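Local atomic coordinates of amidohydrolase (Thermotoga maritima, PDB entry 3OOQ), a protein that probably acts as a metal-dependent hydrolase of the amidohydrolase family, with a tentative assignment as an allantoinase. Residues 217-222 against 244-249; 318-323 against 367-372. All coordinates share one frame; numbering follows the deposited sequence.

Interaction 1. Residues 217-222 against 244-249; sequences LRKKIP and GFNLVI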
ATOM      1  N   LEU F 217      38.486   4.493  16.354  1.00 21.38           N
ATOM      2  CA  LEU F 217      39.645   5.080  15.669  1.00 22.05           C
ATOM      3  C   LEU F 217      40.847   5.301  16.576  1.00 22.94           C
ATOM      4  O   LEU F 217      41.990   5.248  16.116  1.00 23.08           O
ATOM      5  CB  LEU F 217      39.282   6.368  14.911  1.00 22.10           C
ATOM      6  CG  LEU F 217      38.306   6.206  13.738  1.00 17.61           C
ATOM      7  CD1 LEU F 217      38.354   7.438  12.851  1.00 21.87           C
ATOM      8  CD2 LEU F 217      38.625   4.955  12.901  1.00 22.00           C
ATOM      9  N   ARG F 218      40.591   5.531  17.862  1.00 23.65           N
ATOM     10  CA  ARG F 218      41.662   5.653  18.857  1.00 24.17           C
ATOM     11  C   ARG F 218      42.066   4.290  19.381  1.00 24.13           C
ATOM     12  O   ARG F 218      42.848   4.198  20.308  1.00 23.41           O
ATOM     13  CB  ARG F 218      41.232   6.546  20.021  1.00 24.85           C
ATOM     14  CG  ARG F 218      41.173   8.022  19.701  1.00 33.82           C
ATOM     15  CD  ARG F 218      40.855   8.842  20.956  1.00 26.74           C
ATOM     16  NE  ARG F 218      40.647  10.243  20.609  1.00 36.01           N
ATOM     17  CZ  ARG F 218      41.624  11.131  20.410  1.00 28.87           C
ATOM     18  NH1 ARG F 218      42.897  10.779  20.535  1.00 37.22           N
ATOM     19  NH2 ARG F 218      41.323  12.381  20.060  1.00 37.57           N
ATOM     20  N   LYS F 219      41.513   3.233  18.784  1.00 24.84           N
ATOM     21  CA  LYS F 219      41.826   1.845  19.152  1.00 25.81           C
ATOM     22  C   LYS F 219      41.525   1.466  20.607  1.00 25.95           C
ATOM     23  O   LYS F 219      42.113   0.526  21.136  1.00 26.39           O
ATOM     24  CB  LYS F 219      43.274   1.486  18.803  1.00 26.54           C
ATOM     25  CG  LYS F 219      43.580   1.585  17.328  1.00 31.77           C
ATOM     26  CD  LYS F 219      44.957   1.010  17.063  1.00 28.55           C
ATOM     27  CE  LYS F 219      45.360   1.161  15.632  1.00 32.95           C
ATOM     28  NZ  LYS F 219      46.524   0.290  15.316  1.00 30.36           N
ATOM     29  N   LYS F 220      40.591   2.170  21.240  1.00 26.05           N
ATOM     30  CA  LYS F 220      40.169   1.797  22.587  1.00 26.71           C
ATOM     31  C   LYS F 220      39.388   0.489  22.550  1.00 25.28           C
ATOM     32  O   LYS F 220      39.473  -0.313  23.467  1.00 24.05           O
ATOM     33  CB  LYS F 220      39.345   2.907  23.236  1.00 28.97           C
ATOM     34  CG  LYS F 220      40.135   4.179  23.504  1.00 38.72           C
ATOM     35  CD  LYS F 220      39.190   5.284  23.981  1.00 32.99           C
ATOM     36  CE  LYS F 220      39.940   6.559  24.385  1.00 40.04           C
ATOM     37  NZ  LYS F 220      41.224   6.242  25.107  1.00 35.12           N
ATOM     38  N   ILE F 221      38.632   0.270  21.473  1.00 24.21           N
ATOM     39  CA  ILE F 221      37.897  -0.984  21.299  1.00 22.70           C
ATOM     40  C   ILE F 221      37.993  -1.426  19.850  1.00 21.60           C
ATOM     41  O   ILE F 221      38.160  -0.581  18.968  1.00 21.34           O
ATOM     42  CB  ILE F 221      36.383  -0.861  21.700  1.00 22.15           C
ATOM     43  CG1 ILE F 221      35.702   0.305  20.975  1.00 20.78           C
ATOM     44  CG2 ILE F 221      36.235  -0.788  23.240  1.00 21.69           C
ATOM     45  CD1 ILE F 221      34.133   0.404  21.150  1.00 20.31           C
ATOM     46  N   PRO F 222      37.896  -2.744  19.600  1.00 20.19           N
ATOM     47  CA  PRO F 222      37.932  -3.215  18.224  1.00 20.05           C
ATOM     48  C   PRO F 222      36.587  -3.085  17.490  1.00 19.62           C
ATOM     49  O   PRO F 222      35.526  -3.061  18.119  1.00 18.58           O
ATOM     50  CB  PRO F 222      38.251  -4.705  18.373  1.00 20.14           C
ATOM     51  CG  PRO F 222      37.677  -5.074  19.726  1.00 19.12           C
ATOM     52  CD  PRO F 222      37.882  -3.856  20.576  1.00 20.47           C
ATOM     53  N   GLY F 244      42.758   2.799  10.020  1.00 23.05           N
ATOM     54  CA  GLY F 244      43.660   2.421  11.107  1.00 23.80           C
ATOM     55  C   GLY F 244      42.975   1.985  12.392  1.00 24.18           C
ATOM     56  O   GLY F 244      43.321   2.461  13.463  1.00 25.59           O
ATOM     57  N   PHE F 245      41.991   1.094  12.301  1.00 22.64           N
ATOM     58  CA  PHE F 245      41.418   0.519  13.521  1.00 21.27           C
ATOM     59  C   PHE F 245      41.644  -0.993  13.664  1.00 20.71           C
ATOM     60  O   PHE F 245      41.980  -1.678  12.691  1.00 20.88           O
ATOM     61  CB  PHE F 245      39.945   0.931  13.730  1.00 20.35           C
ATOM     62  CG  PHE F 245      39.004   0.568  12.589  1.00 19.03           C
ATOM     63  CD1 PHE F 245      38.470  -0.715  12.476  1.00 19.94           C
ATOM     64  CD2 PHE F 245      38.583   1.535  11.682  1.00 20.58           C
ATOM     65  CE1 PHE F 245      37.562  -1.025  11.481  1.00 18.06           C
ATOM     66  CE2 PHE F 245      37.667   1.222  10.673  1.00 18.69           C
ATOM     67  CZ  PHE F 245      37.161  -0.054  10.578  1.00 19.79           C
ATOM     68  N   ASN F 246      41.488  -1.496  14.889  1.00 20.33           N
ATOM     69  CA  ASN F 246      41.572  -2.931  15.161  1.00 20.09           C
ATOM     70  C   ASN F 246      40.299  -3.649  14.798  1.00 20.04           C
ATOM     71  O   ASN F 246      39.213  -3.115  14.996  1.00 19.79           O
ATOM     72  CB  ASN F 246      41.874  -3.188  16.638  1.00 19.44           C
ATOM     73  CG  ASN F 246      43.237  -2.663  17.045  1.00 26.01           C
ATOM     74  OD1 ASN F 246      44.159  -2.754  16.280  1.00 19.01           O
ATOM     75  ND2 ASN F 246      43.347  -2.095  18.241  1.00 19.65           N
ATOM     76  N   LEU F 247      40.437  -4.873  14.299  1.00 20.44           N
ATOM     77  CA  LEU F 247      39.267  -5.659  13.943  1.00 21.03           C
ATOM     78  C   LEU F 247      39.330  -7.090  14.395  1.00 19.95           C
ATOM     79  O   LEU F 247      40.405  -7.665  14.584  1.00 20.94           O
ATOM     80  CB  LEU F 247      38.980  -5.606  12.422  1.00 22.11           C
ATOM     81  CG  LEU F 247      39.684  -6.557  11.437  1.00 20.64           C
ATOM     82  CD1 LEU F 247      38.846  -6.833  10.218  1.00 23.10           C
ATOM     83  CD2 LEU F 247      41.009  -5.971  10.997  1.00 23.55           C
ATOM     84  N   VAL F 248      38.144  -7.656  14.538  1.00 18.97           N
ATOM     85  CA  VAL F 248      37.929  -9.076  14.660  1.00 19.17           C
ATOM     86  C   VAL F 248      36.936  -9.425  13.550  1.00 19.46           C
ATOM     87  O   VAL F 248      35.999  -8.679  13.287  1.00 18.84           O
ATOM     88  CB  VAL F 248      37.317  -9.422  16.059  1.00 18.94           C
ATOM     89  CG1 VAL F 248      37.001 -10.888  16.182  1.00 19.31           C
ATOM     90  CG2 VAL F 248      38.265  -8.980  17.214  1.00 19.93           C
ATOM     91  N   ILE F 249      37.146 -10.553  12.890  1.00 20.14           N
ATOM     92  CA  ILE F 249      36.183 -11.048  11.915  1.00 19.84           C
ATOM     93  C   ILE F 249      35.201 -11.993  12.608  1.00 20.88           C
ATOM     94  O   ILE F 249      35.634 -12.926  13.299  1.00 22.10           O
ATOM     95  CB  ILE F 249      36.899 -11.796  10.785  1.00 19.66           C
ATOM     96  CG1 ILE F 249      37.849 -10.860  10.007  1.00 15.40           C
ATOM     97  CG2 ILE F 249      35.893 -12.456   9.865  1.00 15.48           C
ATOM     98  CD1 ILE F 249      37.118  -9.835   9.093  1.00 19.97           C
TER
HETATM   99  O   HOH W   1      41.024  -2.215  20.089  1.00 25.99           O
HETATM  100  O   HOH W   2      40.074  -0.205  17.031  1.00 13.73           O

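Interaction 2. Residues 318-323 against 367-372; sequences QAATAM and HPFDMK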
ATOM      1  N   GLN F 318      28.576 -28.606  19.874  1.00 21.11           N
ATOM      2  CA  GLN F 318      29.176 -28.093  18.651  1.00 21.23           C
ATOM      3  C   GLN F 318      30.697 -28.338  18.622  1.00 21.63           C
ATOM      4  O   GLN F 318      31.226 -28.834  17.630  1.00 21.78           O
ATOM      5  CB  GLN F 318      28.902 -26.599  18.477  1.00 21.25           C
ATOM      6  CG  GLN F 318      29.551 -26.074  17.194  1.00 22.49           C
ATOM      7  CD  GLN F 318      29.260 -24.626  16.895  1.00 21.50           C
ATOM      8  OE1 GLN F 318      28.978 -24.288  15.747  1.00 23.74           O
ATOM      9  NE2 GLN F 318      29.354 -23.751  17.905  1.00 22.08           N
ATOM     10  N   ALA F 319      31.388 -27.998  19.707  1.00 21.91           N
ATOM     11  CA  ALA F 319      32.844 -28.216  19.764  1.00 22.10           C
ATOM     12  C   ALA F 319      33.179 -29.688  19.568  1.00 22.35           C
ATOM     13  O   ALA F 319      33.922 -30.030  18.649  1.00 22.55           O
ATOM     14  CB  ALA F 319      33.423 -27.694  21.058  1.00 21.52           C
ATOM     15  N   ALA F 320      32.591 -30.559  20.393  1.00 22.57           N
ATOM     16  CA  ALA F 320      32.818 -32.012  20.293  1.00 22.66           C
ATOM     17  C   ALA F 320      32.652 -32.548  18.877  1.00 22.88           C
ATOM     18  O   ALA F 320      33.484 -33.304  18.395  1.00 22.71           O
ATOM     19  CB  ALA F 320      31.924 -32.756  21.247  1.00 22.63           C
ATOM     20  N   THR F 321      31.586 -32.124  18.201  1.00 23.80           N
ATOM     21  CA  THR F 321      31.283 -32.568  16.834  1.00 23.45           C
ATOM     22  C   THR F 321      32.417 -32.232  15.865  1.00 23.37           C
ATOM     23  O   THR F 321      32.643 -32.946  14.876  1.00 22.64           O
ATOM     24  CB  THR F 321      29.956 -31.952  16.343  1.00 23.06           C
ATOM     25  OG1 THR F 321      28.889 -32.450  17.156  1.00 22.63           O
ATOM     26  CG2 THR F 321      29.668 -32.288  14.872  1.00 21.57           C
ATOM     27  N   ALA F 322      33.156 -31.167  16.158  1.00 23.93           N
ATOM     28  CA  ALA F 322      34.254 -30.794  15.272  1.00 24.52           C
ATOM     29  C   ALA F 322      35.346 -31.861  15.229  1.00 26.25           C
ATOM     30  O   ALA F 322      36.106 -31.922  14.261  1.00 26.67           O
ATOM     31  CB  ALA F 322      34.808 -29.428  15.615  1.00 23.50           C
HETATM   32  N   MSE F 323      35.395 -32.730  16.242  1.00 27.29           N
HETATM   33  CA  MSE F 323      36.310 -33.893  16.227  1.00 28.53           C
HETATM   34  C   MSE F 323      36.028 -34.856  15.076  1.00 27.96           C
HETATM   35  O   MSE F 323      36.883 -35.658  14.725  1.00 27.82           O
HETATM   36  CB  MSE F 323      36.313 -34.644  17.563  1.00 30.18           C
HETATM   37  CG  MSE F 323      36.822 -33.812  18.719  1.00 28.05           C
HETATM   38 SE   MSE F 323      37.093 -34.769  20.409  1.00 34.79          SE
HETATM   39  CE  MSE F 323      35.262 -35.364  20.787  1.00 28.15           C
ATOM     40  N   HIS F 367      33.991 -35.873  31.079  1.00 25.09           N
ATOM     41  CA  HIS F 367      34.539 -34.949  30.094  1.00 25.22           C
ATOM     42  C   HIS F 367      33.400 -34.210  29.353  1.00 25.18           C
ATOM     43  O   HIS F 367      32.420 -34.843  28.957  1.00 25.96           O
ATOM     44  CB  HIS F 367      35.439 -35.690  29.102  1.00 25.95           C
ATOM     45  CG  HIS F 367      36.329 -34.776  28.314  1.00 27.94           C
ATOM     46  ND1 HIS F 367      35.845 -33.895  27.367  1.00 26.11           N
ATOM     47  CD2 HIS F 367      37.671 -34.593  28.345  1.00 26.73           C
ATOM     48  CE1 HIS F 367      36.848 -33.205  26.854  1.00 27.18           C
ATOM     49  NE2 HIS F 367      37.968 -33.616  27.425  1.00 27.13           N
ATOM     50  N   PRO F 368      33.522 -32.879  29.166  1.00 24.45           N
ATOM     51  CA  PRO F 368      32.442 -32.093  28.520  1.00 25.27           C
ATOM     52  C   PRO F 368      32.123 -32.496  27.085  1.00 25.72           C
ATOM     53  O   PRO F 368      31.029 -32.220  26.601  1.00 25.98           O
ATOM     54  CB  PRO F 368      32.988 -30.659  28.544  1.00 24.90           C
ATOM     55  CG  PRO F 368      33.915 -30.648  29.733  1.00 31.97           C
ATOM     56  CD  PRO F 368      34.582 -32.002  29.688  1.00 24.05           C
ATOM     57  N   PHE F 369      33.067 -33.135  26.406  1.00 25.91           N
ATOM     58  CA  PHE F 369      32.835 -33.579  25.027  1.00 25.52           C
ATOM     59  C   PHE F 369      32.297 -34.999  25.013  1.00 26.80           C
ATOM     60  O   PHE F 369      32.155 -35.605  23.953  1.00 26.50           O
ATOM     61  CB  PHE F 369      34.118 -33.507  24.176  1.00 23.73           C
ATOM     62  CG  PHE F 369      34.674 -32.109  23.990  1.00 24.53           C
ATOM     63  CD1 PHE F 369      33.927 -30.980  24.326  1.00 22.26           C
ATOM     64  CD2 PHE F 369      35.959 -31.925  23.442  1.00 22.57           C
ATOM     65  CE1 PHE F 369      34.459 -29.688  24.151  1.00 24.09           C
ATOM     66  CE2 PHE F 369      36.493 -30.643  23.276  1.00 23.91           C
ATOM     67  CZ  PHE F 369      35.726 -29.521  23.614  1.00 20.96           C
ATOM     68  N   ASP F 370      32.044 -35.547  26.197  1.00 28.29           N
ATOM     69  CA  ASP F 370      31.410 -36.851  26.297  1.00 29.63           C
ATOM     70  C   ASP F 370      29.951 -36.545  26.516  1.00 29.33           C
ATOM     71  O   ASP F 370      29.588 -35.867  27.488  1.00 28.42           O
ATOM     72  CB  ASP F 370      31.982 -37.685  27.457  1.00 30.42           C
ATOM     73  CG  ASP F 370      31.408 -39.114  27.514  1.00 38.07           C
ATOM     74  OD1 ASP F 370      30.249 -39.361  27.117  1.00 31.05           O
ATOM     75  OD2 ASP F 370      32.138 -40.016  27.975  1.00 31.97           O
HETATM   76  N   MSE F 371      29.116 -37.030  25.605  1.00 30.62           N
HETATM   77  CA  MSE F 371      27.694 -36.668  25.639  1.00 32.88           C
HETATM   78  C   MSE F 371      26.961 -37.246  26.858  1.00 32.68           C
HETATM   79  O   MSE F 371      25.831 -36.857  27.146  1.00 32.94           O
HETATM   80  CB  MSE F 371      27.000 -37.026  24.330  1.00 35.60           C
HETATM   81  CG  MSE F 371      27.504 -36.214  23.114  1.00 31.21           C
HETATM   82 SE   MSE F 371      27.309 -34.253  23.337  1.00 40.14          SE
HETATM   83  CE  MSE F 371      29.167 -33.775  23.771  1.00 30.44           C
ATOM     84  N   LYS F 372      27.619 -38.140  27.600  1.00 31.31           N
ATOM     85  CA  LYS F 372      27.023 -38.634  28.829  1.00 31.10           C
ATOM     86  C   LYS F 372      27.231 -37.665  29.987  1.00 29.82           C
ATOM     87  O   LYS F 372      26.531 -37.740  30.996  1.00 28.42           O
ATOM     88  CB  LYS F 372      27.564 -40.018  29.181  1.00 32.52           C
ATOM     89  CG  LYS F 372      27.096 -41.078  28.217  1.00 41.36           C
ATOM     90  CD  LYS F 372      27.573 -42.444  28.635  1.00 34.76           C
ATOM     91  CE  LYS F 372      26.941 -43.492  27.744  1.00 42.73           C
ATOM     92  NZ  LYS F 372      27.819 -44.669  27.619  1.00 36.07           N
TER

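Interaction 1. Residues 217-222 against 244-249
Leu217 and Phe245 make the tight end of this contact: CD2 of Leu217 lies 3.6 Å from CD2 of Phe245, and the two side chains meet at a slant. The Phe245 ring also meets that of Phe183, while Val216 and Ala240 pack against the same side chain. A second apolar touch is looser, Pro222 CB standing 4.4 Å from Val248 CG2, and next to it Pro222 CA approaches Asn246 O at 3.5 Å.

On the solvent side lies the exposed Lys219. At positive phi, it is the C-prime residue of the Schellman motif that ends helix 208-217; Gly244 plays the same role for helix 230-243. The extended Lys219 chain crosses the Asn246 side chain at about a right angle, with CB 3.6 Å from Asn246 ND2, and farther out its CE comes within 3.2 Å of Gly244 O.

No direct hydrogen bond joins the segments, and two waters bridge them instead. One donates to Lys219 O and accepts from Asn246 ND2 at 3.0 Å; the other donates to Ile221 O at 2.7 Å and accepts from Asn246 N. The loop leading into strand 223-227 is thus joined to the start of strand 247-249, its parallel neighbour in the barrel-type sheet of this family. The chemistry implies a divided contact: the direct touch is apolar at Leu217 and Phe245, while the hydrogen-bonded link is made by water, which connects the carbonyls of Lys219 and Ile221 to the side-chain and backbone N-H groups of Asn246.

Interaction 2. Residues 318-323 against 367-372
Ala320 and Phe369 bring the backbones together, with CA atoms 5.0 Å apart, where helix 315-321 meets a type I beta turn running from His367 to Asp370. The turn belongs to the loop between strands 361-364 and 375-380, so the contact packs a helix of this amidohydrolase, whose family belongs to the TIM-barrel clan, against a connection near the C-terminal end of the chain.

Phe369 carries most of it. With CG anti to the carbonyl carbon (chi1 -63°), CG itself sits 3.9 Å from Ala320 CB, and the ring lies with one face over the Ala320 backbone, whose N is 4.2 Å above the ring plane and offset toward the rim. Ala320 CB also touches the root of the side chain, 3.7 Å from Phe369 CB. One residue earlier on the helix, Ala319 CB reaches the far part of the ring, 3.8 Å from Phe369 CE1, in an oblique approach. The small alanines let the ring come close to the helix backbone. Leu332 and Leu333 of helix 329-334 add further apolar cover.

Two selenomethionines extend the packing. Met323 crosses Phe369 obliquely and sets its CE against Phe369 CB, while Met371, bent at chi2 and chi3, turns its CE to within 3.9 Å of Ala320 CB. A second subunit comes in here: Arg324 of that chain donates NH2 to the carbonyls of Pro368 and Asp370.

Inside the turn, Asp370 N bonds to His367 O; an Asx turn follows, Asp370 OD1 accepting from Lys372 N. His367 NE2 has an outside partner, Glu329 OE2. The other ring nitrogen, ND1, takes the N-H of Phe369 at 3.0 Å in a nearly straight bond, Phe369 N lying only 3° out of the His367 ring plane.

How the interactions relate
Both segments of interaction 1 precede those of interaction 2 in the sequence, and the two contacts lie on opposite sides of the chain's centre. Their centres are 33 Å apart and their nearest atoms about 13 Å, so neither touches the other. They join different parts of the fold: 217-222 with 244-249 ties the approaches to two neighbouring parallel strands, whereas 318-323 with 367-372 holds a later helix against a loop near the C-terminal end. Their surroundings differ too. No other chain touches interaction 1, which has two bridging waters, while interaction 2 is buried and borders a second subunit. Neither contact contains a metal or bound ligand.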